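Local coordinates for transcriptional regulator, SorC family (Enterococcus faecalis, PDB 2O0M), which probably regulates transcription as a member of the SorC family, binding DNA and probably a carbohydrate effector, at residues Asn141-Ile146 against Lys168-Phe173; Val157-Gly162 against Ala196-Gly201; Leu172-Arg177 against Thr231-Ala236; Asn237-Ser242 against Gln298-Val303; Val130-Leu135 against Gly162-Glu167. All coordinates share one frame; numbering follows the deposited sequence.

Contact 1: residues Asn141-Ile146 against Lys168-Phe173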
# COMPACT_ATOMS: atom_id res chain seq x y z
N ASN A 141 9.50 -16.47 -11.70
CA ASN A 141 10.91 -16.29 -12.02
C ASN A 141 11.07 -15.17 -13.01
O ASN A 141 10.13 -14.80 -13.70
CB ASN A 141 11.50 -17.58 -12.61
CG ASN A 141 11.76 -18.63 -11.56
OD1 ASN A 141 11.89 -18.32 -10.37
ND2 ASN A 141 11.86 -19.88 -11.99
N GLY A 142 12.29 -14.65 -13.10
CA GLY A 142 12.59 -13.50 -13.94
C GLY A 142 12.77 -12.25 -13.10
O GLY A 142 13.13 -12.33 -11.92
N GLU A 143 12.52 -11.10 -13.71
CA GLU A 143 12.72 -9.81 -13.05
C GLU A 143 11.37 -9.21 -12.67
O GLU A 143 10.59 -8.83 -13.54
CB GLU A 143 13.47 -8.83 -13.97
CG GLU A 143 14.78 -9.38 -14.54
CD GLU A 143 15.83 -9.61 -13.50
OE1 GLU A 143 16.04 -8.72 -12.64
OE2 GLU A 143 16.48 -10.69 -13.55
N ASN A 144 11.11 -9.14 -11.37
CA ASN A 144 9.88 -8.55 -10.87
C ASN A 144 10.14 -7.17 -10.29
O ASN A 144 11.19 -6.95 -9.69
CB ASN A 144 9.29 -9.43 -9.77
CG ASN A 144 9.05 -10.85 -10.23
OD1 ASN A 144 9.59 -11.82 -9.66
ND2 ASN A 144 8.26 -10.99 -11.28
N THR A 145 9.20 -6.26 -10.49
CA THR A 145 9.23 -4.95 -9.86
C THR A 145 7.99 -4.80 -8.98
O THR A 145 6.86 -4.91 -9.46
CB THR A 145 9.33 -3.83 -10.90
OG1 THR A 145 10.54 -4.00 -11.66
CG2 THR A 145 9.30 -2.45 -10.24
N ILE A 146 8.23 -4.61 -7.68
CA ILE A 146 7.20 -4.50 -6.67
C ILE A 146 7.14 -3.06 -6.18
O ILE A 146 8.09 -2.57 -5.56
CB ILE A 146 7.45 -5.42 -5.48
CG1 ILE A 146 7.57 -6.88 -5.93
CG2 ILE A 146 6.34 -5.30 -4.44
CD1 ILE A 146 8.99 -7.34 -6.16
N LYS A 168 16.95 -17.64 -9.98
CA LYS A 168 16.09 -17.35 -11.13
C LYS A 168 15.06 -16.25 -10.91
O LYS A 168 14.51 -15.74 -11.89
CB LYS A 168 15.35 -18.62 -11.54
CG LYS A 168 16.27 -19.75 -12.01
CD LYS A 168 15.46 -20.89 -12.61
CE LYS A 168 16.38 -22.00 -13.10
NZ LYS A 168 17.32 -21.53 -14.16
N ARG A 169 14.79 -15.88 -9.65
CA ARG A 169 13.82 -14.82 -9.35
C ARG A 169 14.51 -13.62 -8.69
O ARG A 169 15.04 -13.74 -7.58
CB ARG A 169 12.69 -15.31 -8.45
CG ARG A 169 11.59 -14.24 -8.27
CD ARG A 169 10.38 -14.80 -7.57
NE ARG A 169 10.70 -15.25 -6.21
CZ ARG A 169 9.91 -16.02 -5.47
NH1 ARG A 169 8.74 -16.43 -5.93
NH2 ARG A 169 10.30 -16.40 -4.25
N HIS A 170 14.47 -12.49 -9.39
CA HIS A 170 15.11 -11.28 -8.90
C HIS A 170 14.07 -10.20 -8.71
O HIS A 170 13.48 -9.73 -9.68
CB HIS A 170 16.19 -10.82 -9.87
CG HIS A 170 17.17 -11.89 -10.21
ND1 HIS A 170 17.60 -12.13 -11.50
CD2 HIS A 170 17.76 -12.83 -9.44
CE1 HIS A 170 18.43 -13.15 -11.50
NE2 HIS A 170 18.55 -13.59 -10.27
N ASN A 171 13.89 -9.79 -7.45
CA ASN A 171 12.87 -8.79 -7.11
C ASN A 171 13.46 -7.42 -6.82
O ASN A 171 14.42 -7.30 -6.05
CB ASN A 171 12.10 -9.27 -5.88
CG ASN A 171 11.50 -10.65 -6.06
OD1 ASN A 171 11.64 -11.52 -5.19
ND2 ASN A 171 10.82 -10.86 -7.19
N LEU A 172 12.88 -6.40 -7.44
CA LEU A 172 13.23 -5.01 -7.22
C LEU A 172 12.05 -4.28 -6.56
O LEU A 172 10.92 -4.34 -7.06
CB LEU A 172 13.55 -4.33 -8.55
CG LEU A 172 13.94 -2.86 -8.52
CD1 LEU A 172 15.30 -2.69 -7.88
CD2 LEU A 172 13.90 -2.27 -9.90
N PHE A 173 12.32 -3.59 -5.46
CA PHE A 173 11.30 -2.83 -4.74
C PHE A 173 11.48 -1.34 -4.99
O PHE A 173 12.59 -0.80 -4.90
CB PHE A 173 11.33 -3.13 -3.23
CG PHE A 173 11.07 -4.57 -2.89
CD1 PHE A 173 9.80 -5.00 -2.55
CD2 PHE A 173 12.10 -5.51 -2.99
CE1 PHE A 173 9.56 -6.35 -2.24
CE2 PHE A 173 11.87 -6.87 -2.69
CZ PHE A 173 10.58 -7.28 -2.33
O HOH W 1 14.27 -7.20 -10.79

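Contact 2: residues Val157-Gly162 against Ala196-Gly201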
# COMPACT_ATOMS: atom_id res chain seq x y z
N VAL A 157 5.34 -4.65 8.43
CA VAL A 157 5.36 -5.75 7.49
C VAL A 157 6.75 -5.93 6.89
O VAL A 157 7.29 -7.04 6.86
CB VAL A 157 4.33 -5.53 6.34
CG1 VAL A 157 4.59 -6.51 5.20
CG2 VAL A 157 2.90 -5.67 6.88
N ALA A 158 7.33 -4.84 6.40
CA ALA A 158 8.64 -4.90 5.75
C ALA A 158 9.70 -5.47 6.69
O ALA A 158 10.51 -6.32 6.29
CB ALA A 158 9.05 -3.53 5.24
N GLU A 159 9.69 -5.03 7.95
CA GLU A 159 10.69 -5.48 8.93
C GLU A 159 10.61 -6.98 9.19
O GLU A 159 11.58 -7.60 9.65
CB GLU A 159 10.50 -4.73 10.26
CG GLU A 159 10.81 -3.25 10.19
CD GLU A 159 12.29 -2.94 10.04
OE1 GLU A 159 13.14 -3.86 10.25
OE2 GLU A 159 12.62 -1.76 9.75
N ASN A 160 9.46 -7.57 8.89
CA ASN A 160 9.18 -8.97 9.22
C ASN A 160 9.05 -9.89 8.00
O ASN A 160 8.43 -10.96 8.07
CB ASN A 160 7.92 -9.02 10.09
CG ASN A 160 8.18 -8.54 11.50
OD1 ASN A 160 8.76 -9.26 12.31
ND2 ASN A 160 7.73 -7.32 11.82
N MSE A 161 9.69 -9.51 6.90
CA MSE A 161 9.68 -10.33 5.69
C MSE A 161 10.78 -11.37 5.71
O MSE A 161 11.81 -11.19 6.37
CB MSE A 161 9.88 -9.45 4.47
CG MSE A 161 8.87 -8.39 4.36
SE MSE A 161 7.26 -9.16 3.74
CE MSE A 161 7.70 -9.54 1.81
N GLY A 162 10.58 -12.44 4.94
CA GLY A 162 11.57 -13.49 4.74
C GLY A 162 12.07 -13.48 3.31
O GLY A 162 11.69 -12.63 2.50
N ALA A 196 13.68 -4.90 0.52
CA ALA A 196 14.77 -5.42 -0.31
C ALA A 196 15.76 -6.18 0.56
O ALA A 196 16.14 -7.32 0.24
CB ALA A 196 15.46 -4.31 -1.05
N ASN A 197 16.15 -5.57 1.68
CA ASN A 197 17.09 -6.19 2.60
C ASN A 197 16.58 -7.51 3.13
O ASN A 197 17.27 -8.51 3.06
CB ASN A 197 17.40 -5.27 3.78
CG ASN A 197 18.37 -5.90 4.76
OD1 ASN A 197 19.51 -6.24 4.41
ND2 ASN A 197 17.94 -6.07 6.00
N LYS A 198 15.36 -7.50 3.65
CA LYS A 198 14.83 -8.68 4.33
C LYS A 198 14.54 -9.85 3.37
O LYS A 198 14.61 -11.03 3.78
CB LYS A 198 13.57 -8.33 5.11
CG LYS A 198 13.80 -7.33 6.22
CD LYS A 198 14.63 -7.89 7.36
CE LYS A 198 14.48 -7.02 8.60
NZ LYS A 198 15.75 -6.84 9.33
N THR A 199 14.22 -9.54 2.11
CA THR A 199 13.88 -10.56 1.12
C THR A 199 15.06 -11.03 0.26
O THR A 199 14.91 -11.98 -0.51
CB THR A 199 12.77 -10.09 0.17
OG1 THR A 199 13.24 -9.00 -0.64
CG2 THR A 199 11.51 -9.69 0.95
N GLY A 200 16.20 -10.36 0.37
CA GLY A 200 17.36 -10.65 -0.46
C GLY A 200 17.35 -9.97 -1.82
O GLY A 200 18.20 -10.27 -2.67
N GLY A 201 16.41 -9.06 -2.03
CA GLY A 201 16.29 -8.36 -3.30
C GLY A 201 17.02 -7.04 -3.32
O GLY A 201 17.98 -6.82 -2.56
O HOH W 2 15.58 -3.53 9.30

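Contact 3: residues Leu172-Arg177 against Thr231-Ala236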
# COMPACT_ATOMS: atom_id res chain seq x y z
N LEU A 172 12.88 -6.40 -7.44
CA LEU A 172 13.23 -5.01 -7.22
C LEU A 172 12.05 -4.28 -6.56
O LEU A 172 10.92 -4.34 -7.06
CB LEU A 172 13.55 -4.33 -8.55
CG LEU A 172 13.94 -2.86 -8.52
CD1 LEU A 172 15.30 -2.69 -7.88
CD2 LEU A 172 13.90 -2.27 -9.90
N PHE A 173 12.32 -3.59 -5.46
CA PHE A 173 11.30 -2.83 -4.74
C PHE A 173 11.48 -1.34 -4.99
O PHE A 173 12.59 -0.80 -4.90
CB PHE A 173 11.33 -3.13 -3.23
CG PHE A 173 11.07 -4.57 -2.89
CD1 PHE A 173 9.80 -5.00 -2.55
CD2 PHE A 173 12.10 -5.51 -2.99
CE1 PHE A 173 9.56 -6.35 -2.24
CE2 PHE A 173 11.87 -6.87 -2.69
CZ PHE A 173 10.58 -7.28 -2.33
N VAL A 174 10.37 -0.68 -5.31
CA VAL A 174 10.35 0.74 -5.55
C VAL A 174 9.12 1.33 -4.87
O VAL A 174 8.12 0.64 -4.67
CB VAL A 174 10.28 1.05 -7.06
CG1 VAL A 174 11.54 0.57 -7.75
CG2 VAL A 174 9.05 0.41 -7.71
N PRO A 175 9.19 2.61 -4.50
CA PRO A 175 7.98 3.25 -3.99
C PRO A 175 6.92 3.41 -5.08
O PRO A 175 7.28 3.67 -6.23
CB PRO A 175 8.48 4.63 -3.57
CG PRO A 175 9.65 4.87 -4.48
CD PRO A 175 10.33 3.55 -4.57
N ALA A 176 5.64 3.27 -4.74
CA ALA A 176 4.56 3.42 -5.72
C ALA A 176 4.28 4.89 -6.02
O ALA A 176 3.77 5.24 -7.11
CB ALA A 176 3.30 2.76 -5.23
N ARG A 177 4.57 5.73 -5.03
CA ARG A 177 4.35 7.16 -5.13
C ARG A 177 5.44 7.97 -4.45
O ARG A 177 5.97 7.57 -3.43
CB ARG A 177 3.02 7.55 -4.44
CG ARG A 177 1.79 7.22 -5.21
CD ARG A 177 1.72 8.04 -6.49
NE ARG A 177 0.39 8.04 -7.09
CZ ARG A 177 -0.57 8.93 -6.86
NH1 ARG A 177 -0.41 9.93 -6.00
NH2 ARG A 177 -1.72 8.79 -7.49
N THR A 231 9.83 5.26 -14.55
CA THR A 231 9.57 4.25 -15.57
C THR A 231 9.52 2.85 -14.95
O THR A 231 8.62 2.08 -15.27
CB THR A 231 10.62 4.33 -16.70
OG1 THR A 231 10.50 5.62 -17.33
CG2 THR A 231 10.40 3.25 -17.75
N LEU A 232 10.45 2.55 -14.05
CA LEU A 232 10.43 1.27 -13.32
C LEU A 232 9.10 1.09 -12.61
O LEU A 232 8.47 0.03 -12.69
CB LEU A 232 11.58 1.18 -12.31
CG LEU A 232 12.98 0.94 -12.90
CD1 LEU A 232 14.07 1.26 -11.88
CD2 LEU A 232 13.11 -0.49 -13.39
N ILE A 233 8.65 2.15 -11.94
CA ILE A 233 7.37 2.10 -11.22
C ILE A 233 6.23 1.82 -12.19
O ILE A 233 5.37 1.01 -11.91
CB ILE A 233 7.09 3.41 -10.45
CG1 ILE A 233 8.08 3.55 -9.29
CG2 ILE A 233 5.64 3.45 -9.94
CD1 ILE A 233 8.21 4.97 -8.80
N SER A 234 6.24 2.49 -13.34
CA SER A 234 5.18 2.30 -14.35
C SER A 234 5.08 0.86 -14.87
O SER A 234 4.01 0.44 -15.31
CB SER A 234 5.37 3.25 -15.53
OG SER A 234 6.42 2.80 -16.37
N HIS A 235 6.18 0.11 -14.80
CA HIS A 235 6.20 -1.27 -15.27
C HIS A 235 6.12 -2.29 -14.15
O HIS A 235 6.35 -3.48 -14.37
CB HIS A 235 7.46 -1.52 -16.11
CG HIS A 235 7.49 -0.73 -17.37
ND1 HIS A 235 6.54 -0.87 -18.36
CD2 HIS A 235 8.35 0.23 -17.81
CE1 HIS A 235 6.82 -0.04 -19.35
NE2 HIS A 235 7.91 0.64 -19.04
N ALA A 236 5.76 -1.86 -12.94
CA ALA A 236 5.63 -2.80 -11.83
C ALA A 236 4.63 -3.90 -12.17
O ALA A 236 3.58 -3.63 -12.73
CB ALA A 236 5.19 -2.07 -10.59

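Contact 4: residues Asn237-Ser242 against Gln298-Val303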
# COMPACT_ATOMS: atom_id res chain seq x y z
N ASN A 237 4.97 -5.14 -11.84
CA ASN A 237 4.02 -6.26 -11.97
C ASN A 237 3.40 -6.68 -10.63
O ASN A 237 2.59 -7.59 -10.58
CB ASN A 237 4.65 -7.46 -12.70
CG ASN A 237 5.81 -8.10 -11.95
OD1 ASN A 237 6.58 -7.43 -11.25
ND2 ASN A 237 5.96 -9.42 -12.13
N CYS A 238 3.78 -5.99 -9.55
CA CYS A 238 3.22 -6.23 -8.23
C CYS A 238 3.11 -4.90 -7.48
O CYS A 238 3.98 -4.01 -7.63
CB CYS A 238 4.11 -7.21 -7.49
SG CYS A 238 3.61 -7.62 -5.81
N VAL A 239 2.03 -4.74 -6.72
CA VAL A 239 1.85 -3.59 -5.84
C VAL A 239 1.41 -4.09 -4.47
O VAL A 239 0.53 -4.93 -4.38
CB VAL A 239 0.81 -2.60 -6.38
CG1 VAL A 239 0.60 -1.42 -5.42
CG2 VAL A 239 1.26 -2.04 -7.72
N VAL A 240 2.03 -3.55 -3.43
CA VAL A 240 1.65 -3.86 -2.05
C VAL A 240 1.41 -2.55 -1.30
O VAL A 240 2.21 -1.61 -1.39
CB VAL A 240 2.70 -4.72 -1.29
CG1 VAL A 240 2.14 -5.14 0.03
CG2 VAL A 240 3.11 -5.92 -2.12
N HIS A 241 0.28 -2.49 -0.59
CA HIS A 241 -0.10 -1.27 0.09
C HIS A 241 -0.97 -1.56 1.29
O HIS A 241 -1.54 -2.65 1.40
CB HIS A 241 -0.84 -0.36 -0.89
CG HIS A 241 -2.19 -0.86 -1.29
ND1 HIS A 241 -2.39 -1.89 -2.18
CD2 HIS A 241 -3.43 -0.44 -0.92
CE1 HIS A 241 -3.68 -2.10 -2.33
NE2 HIS A 241 -4.34 -1.21 -1.60
N SER A 242 -1.09 -0.59 2.19
CA SER A 242 -2.13 -0.62 3.21
C SER A 242 -3.26 0.31 2.78
O SER A 242 -3.29 0.85 1.66
CB SER A 242 -1.58 -0.29 4.61
OG SER A 242 -2.52 -0.59 5.63
N GLN A 298 -5.51 -1.92 -12.18
CA GLN A 298 -6.36 -2.97 -12.79
C GLN A 298 -5.56 -3.94 -13.65
O GLN A 298 -5.88 -5.12 -13.73
CB GLN A 298 -7.47 -2.32 -13.64
CG GLN A 298 -8.30 -1.25 -12.92
CD GLN A 298 -9.21 -1.81 -11.83
OE1 GLN A 298 -9.33 -1.24 -10.74
NE2 GLN A 298 -9.88 -2.93 -12.13
N GLU A 299 -4.49 -3.44 -14.28
CA GLU A 299 -3.69 -4.27 -15.18
C GLU A 299 -2.50 -4.95 -14.50
O GLU A 299 -1.80 -5.73 -15.14
CB GLU A 299 -3.21 -3.44 -16.38
CG GLU A 299 -4.08 -3.58 -17.64
CD GLU A 299 -5.57 -3.39 -17.41
OE1 GLU A 299 -5.99 -2.24 -17.12
OE2 GLU A 299 -6.32 -4.38 -17.54
N ILE A 300 -2.26 -4.69 -13.21
CA ILE A 300 -1.12 -5.27 -12.51
C ILE A 300 -1.54 -6.63 -11.97
O ILE A 300 -2.54 -6.72 -11.27
CB ILE A 300 -0.63 -4.34 -11.37
CG1 ILE A 300 -0.11 -3.03 -11.97
CG2 ILE A 300 0.46 -5.01 -10.55
CD1 ILE A 300 0.25 -2.01 -10.96
N PRO A 301 -0.81 -7.71 -12.33
CA PRO A 301 -1.27 -9.06 -11.94
C PRO A 301 -1.36 -9.30 -10.44
O PRO A 301 -2.30 -9.94 -9.99
CB PRO A 301 -0.24 -10.01 -12.58
CG PRO A 301 0.85 -9.18 -13.07
CD PRO A 301 0.40 -7.75 -13.15
N TYR A 302 -0.40 -8.77 -9.68
CA TYR A 302 -0.26 -9.14 -8.27
C TYR A 302 -0.46 -7.90 -7.40
O TYR A 302 0.40 -7.03 -7.33
CB TYR A 302 1.09 -9.82 -8.03
CG TYR A 302 1.34 -10.92 -9.04
CD1 TYR A 302 0.46 -11.98 -9.15
CD2 TYR A 302 2.39 -10.84 -9.93
CE1 TYR A 302 0.66 -12.99 -10.11
CE2 TYR A 302 2.61 -11.84 -10.88
CZ TYR A 302 1.73 -12.90 -10.98
OH TYR A 302 1.93 -13.89 -11.93
N VAL A 303 -1.63 -7.80 -6.80
CA VAL A 303 -2.02 -6.63 -6.03
C VAL A 303 -2.39 -7.12 -4.65
O VAL A 303 -3.28 -7.94 -4.52
CB VAL A 303 -3.21 -5.89 -6.68
CG1 VAL A 303 -3.59 -4.67 -5.85
CG2 VAL A 303 -2.86 -5.46 -8.10

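Contact 5: residues Val130-Leu135 against Gly162-Glu167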
# COMPACT_ATOMS: atom_id res chain seq x y z
N VAL A 130 2.91 -13.66 6.22
CA VAL A 130 1.86 -13.95 5.24
C VAL A 130 2.21 -13.30 3.91
O VAL A 130 2.07 -13.92 2.85
CB VAL A 130 0.47 -13.47 5.74
CG1 VAL A 130 -0.59 -13.65 4.66
CG2 VAL A 130 0.06 -14.24 7.01
N LEU A 131 2.69 -12.06 3.94
CA LEU A 131 3.08 -11.42 2.69
C LEU A 131 4.23 -12.19 2.03
O LEU A 131 4.24 -12.39 0.81
CB LEU A 131 3.47 -9.95 2.85
CG LEU A 131 3.82 -9.23 1.54
CD1 LEU A 131 2.64 -9.25 0.60
CD2 LEU A 131 4.29 -7.81 1.81
N THR A 132 5.20 -12.63 2.84
CA THR A 132 6.32 -13.40 2.30
C THR A 132 5.80 -14.65 1.57
O THR A 132 6.16 -14.92 0.43
CB THR A 132 7.32 -13.74 3.39
OG1 THR A 132 7.82 -12.53 3.95
CG2 THR A 132 8.50 -14.53 2.84
N ASN A 133 4.94 -15.41 2.24
CA ASN A 133 4.40 -16.64 1.65
C ASN A 133 3.59 -16.35 0.39
O ASN A 133 3.68 -17.08 -0.60
CB ASN A 133 3.59 -17.40 2.69
CG ASN A 133 4.46 -17.92 3.82
OD1 ASN A 133 5.66 -18.17 3.64
ND2 ASN A 133 3.86 -18.08 5.00
N THR A 134 2.84 -15.25 0.44
CA THR A 134 1.98 -14.85 -0.66
C THR A 134 2.80 -14.45 -1.89
O THR A 134 2.55 -14.92 -2.99
CB THR A 134 1.07 -13.68 -0.22
OG1 THR A 134 0.17 -14.15 0.81
CG2 THR A 134 0.27 -13.12 -1.38
N LEU A 135 3.80 -13.59 -1.70
CA LEU A 135 4.68 -13.21 -2.80
C LEU A 135 5.55 -14.38 -3.28
O LEU A 135 5.87 -14.46 -4.46
CB LEU A 135 5.55 -12.02 -2.43
CG LEU A 135 4.79 -10.71 -2.11
CD1 LEU A 135 5.77 -9.62 -1.84
CD2 LEU A 135 3.83 -10.30 -3.23
N GLY A 162 10.58 -12.44 4.94
CA GLY A 162 11.57 -13.49 4.74
C GLY A 162 12.07 -13.48 3.31
O GLY A 162 11.69 -12.63 2.50
N SER A 163 12.92 -14.45 2.99
CA SER A 163 13.62 -14.49 1.73
C SER A 163 12.68 -14.74 0.54
O SER A 163 11.81 -15.60 0.59
CB SER A 163 14.67 -15.60 1.78
OG SER A 163 15.38 -15.65 0.55
N LEU A 164 12.89 -13.98 -0.54
CA LEU A 164 12.20 -14.22 -1.81
C LEU A 164 13.16 -14.36 -2.99
O LEU A 164 12.76 -14.89 -4.03
CB LEU A 164 11.22 -13.08 -2.15
CG LEU A 164 10.08 -12.91 -1.15
CD1 LEU A 164 9.27 -11.63 -1.44
CD2 LEU A 164 9.17 -14.12 -1.13
N GLU A 165 14.39 -13.89 -2.85
CA GLU A 165 15.33 -13.86 -3.95
C GLU A 165 15.87 -15.27 -4.20
O GLU A 165 16.15 -16.00 -3.25
CB GLU A 165 16.48 -12.90 -3.64
CG GLU A 165 17.26 -12.45 -4.85
CD GLU A 165 16.64 -11.29 -5.60
OE1 GLU A 165 17.30 -10.81 -6.55
OE2 GLU A 165 15.50 -10.86 -5.27
N THR A 166 16.00 -15.64 -5.47
CA THR A 166 16.61 -16.92 -5.84
C THR A 166 17.52 -16.70 -7.04
O THR A 166 17.63 -15.59 -7.56
CB THR A 166 15.56 -17.99 -6.22
OG1 THR A 166 14.87 -17.59 -7.41
CG2 THR A 166 14.55 -18.21 -5.10
N GLU A 167 18.18 -17.77 -7.49
CA GLU A 167 19.00 -17.72 -8.69
C GLU A 167 18.20 -17.19 -9.87
O GLU A 167 18.71 -16.40 -10.67
CB GLU A 167 19.52 -19.11 -9.06
CG GLU A 167 20.50 -19.72 -8.08
CD GLU A 167 20.64 -21.22 -8.28
OE1 GLU A 167 21.26 -21.63 -9.29
OE2 GLU A 167 20.13 -21.99 -7.44

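Contact 1: residues Asn141-Ile146 against Lys168-Phe173
K168 accepts the N-H of G142 on its carbonyl oxygen and so opens the parallel pairing of strands 142-148 and 169-175, the two strands of a beta-alpha-beta unit that crosses over through helix 152-159. Its CB also rests on the amide of N141, 3.6 Å from N141 CG. R169 lies on the face that carries N144, but its guanidinium is held elsewhere, notably by the carbonyl of L164. H170 grips the partner strand with two nitrogens: its backbone N donates to G142 O at 2.9 Å, and ND1 donates to E143 OE2 at 2.7 Å. The second bond lies close to the imidazole plane and meets the carboxylate on its syn side; a bend in the E143 chain (chi2 -66°) brings CD round toward the ring. N171 sets its CB 3.7 Å from I146 CD1. L172 bonds to both sides of T145, its N donating to N144 O and its carbonyl O accepting from I146 N at 2.8 Å. F173 finishes the pairing with a CH-pi contact, I146 CD1 standing over one ring face, 4.2 Å from the F173 centroid and 17° off the normal.

Contact 2: residues Val157-Gly162 against Ala196-Gly201
The chain leaving helix 152-159 passes the C-terminal end of helix 188-199, with M161 CA 5.6 Å from K198 CA and G162 CA 5.2 Å from T199 CA. Just beyond that point helix 188-199 closes in a Schellman motif, G200 taking the positive phi.

K198 does most of the bridging. Its chain bends at chi2 (-68°), which places CD for a run across the carbonyl oxygens that end helix 152-159. CG lies 3.4 Å from A158 O, and CE comes within 3.1 Å of E159 O. The amine stops short of a salt bridge, K198 NZ standing 4.1 Å from E159 OE1. A water fills in between: it donates to E159 OE1 at 2.6 Å and accepts a weak, longer bond from K198 NZ.

M161, a selenomethionine, lies alongside T199, its CB 3.9 Å from T199 CG2, and CB also meets the CB of K198. The methyl of T199 faces the carbonyl of G162 as well, whose oxygen takes a CA-H...O contact from T199 CA at 3.3 Å. T199 OG1 is occupied within its own helix by M195 O, while the T199 carbonyl receives the backbone N-H groups of L164 and E165.

The two segments thus meet through aliphatic carbon, against carbonyl oxygens and against M161, without a direct hydrogen bond between them. The methylene beside the K198 ammonium is probably polarised enough to make its approach to E159 O mildly attractive, and the opposite charges of K198 and E159 probably attract weakly, with one water bonded to both.

Contact 3: residues Leu172-Arg177 against Thr231-Ala236
I233 pushes its CG1-CD1 arm against V174 and the carbonyl of P175. Its CG1 lies 3.6 Å from V174 CG2, the two side chains crossing at a slant, and CD1 ends only 3.0 Å from P175 O. That oxygen is buried here and has no polar partner in the model, so the isoleucine closes over it with nothing but hydrocarbon. The other branch, I233 CG2, lies 3.8 Å from A176 O. V174 meets the helix with the methyl that sits in the crowded position between its backbone N and carbonyl carbon, CG1 being the branch anti to the carbonyl (chi1 -65°). From the preceding residue, L232 CD2 touches L172 CD2 at 4.0 Å, and these two leucines cross at about a right angle. The side chains that meet are all apolar, two from the helix against the alternate strand residues L172 and V174, though I233 also lies on two backbone carbonyls. Helix 224-234 covers this face of the sheet around its parallel strands 142-148 and 169-175, where T145 also packs on V174. F173 points to the opposite face, toward helix 188-199, which P175 touches too, leaving strand 169-175 sandwiched between helices as in Rossmann-like alpha/beta folds.

Contact 4: residues Asn237-Ser242 against Gln298-Val303
N237, V239 and Y302 carry the start of a parallel pairing between strands 238-245 and 302-306 in the Rossmann-like sheet; strand 238-245 pairs with strand 142-148 on its other edge.

N237 contributes mainly its backbone carbonyl, which three consecutive residues surround. I300 CG2 lies 3.3 Å from N237 O, the P301 ring presses its CG and CD on the same oxygen, and Y302 N donates to it in a weak bond of 3.3 Å. The Y302 ring approaches this carbonyl obliquely with CD2, while P301 CB stands over the centre of that ring.

V239 points to the other face of the sheet, the one shared with V303. There its CG2, anti to the carbonyl carbon because CG1 is anti to the backbone N (chi1 178°), meets I300 CD1 at 3.4 Å, tighter than normal van der Waals contact. The two side chains cross at about a right angle, and the isoleucine, coming from the loop ahead of its strand, presses its end methyl on the valine.

Y302 shares its face with C238, whose SG is 4.0 Å from Y302 CB, and its side chain continues onto L138 and P140. Its carbonyl makes the firmer link: Y302 O accepts V239 N at 2.9 Å, nearly in line with the C=O bond, and takes a CA-H...O contact from C238 CA at 3.1 Å.

Contact 5: residues Val130-Leu135 against Gly162-Glu167
T132 carries its OG1 anti to the carbonyl carbon (chi1 -60°), which turns the hydroxyl oxygen to G162, and in L164 a chi1 of -63° puts CG anti to the carbonyl carbon; from that CG the two methyls meet the helix that holds T132 and L135.

The polar link is a single bond. G162 N donates to T132 OG1 at 2.9 Å, nearly straight with 167° at the hydrogen. The hydroxyl is itself bonded to G128 O one turn earlier in the helix, so OG1 relays between a helix carbonyl and the loop N-H, and its rotation is fixed from both ends. The threonine methyl fits beside this bond, CG2 lying 3.6 Å from G162 N. Having no side chain, G162 can bring its backbone this close to the methyl, where a beta carbon would find little room.

L164 straddles the helix surface with its two methyls. CD2 sits 3.5 Å from T132 O and also reaches T132 CG2 at 4.0 Å. CD1 goes to the next turn, 3.9 Å from L135 CB and a little farther from L135 CD1. The two leucines meet at a slant.

Farther along the loop, E165 OE2 accepts the backbone N-H of N171. M161, just before G162, adds its side chain to L131, T132 and L135.

This is the return loop of the beta-alpha-beta unit 142-148, 152-159, 169-175, packed against the preceding helix 122-138 in a Rossmann-like domain and pinned there by one hydroxyl and one leucine.

How the contacts relate
From the N terminus, helix 122-138 opens contact 5, which closes at the loop 162-167. Contact 1 opens inside that span and closes just after it, so the two cross. Contact 2 starts from 157-162, crosses both, and closes at the end of helix 188-199; it shares G162 with contact 5. Contact 3 begins on the strand where contact 1 ends, crosses contact 2 and closes the excursion to helix 224-234. Contact 4 follows in series, taking the next strand across to 302-306. Contact 1 pairs 142-148 with 169-175 and contact 4 pairs 238-245 with 302-306; 142-148 and 238-245, neighbours in the sheet, join the two pairs, while contacts 2, 3 and 5 tie helices and loops around it.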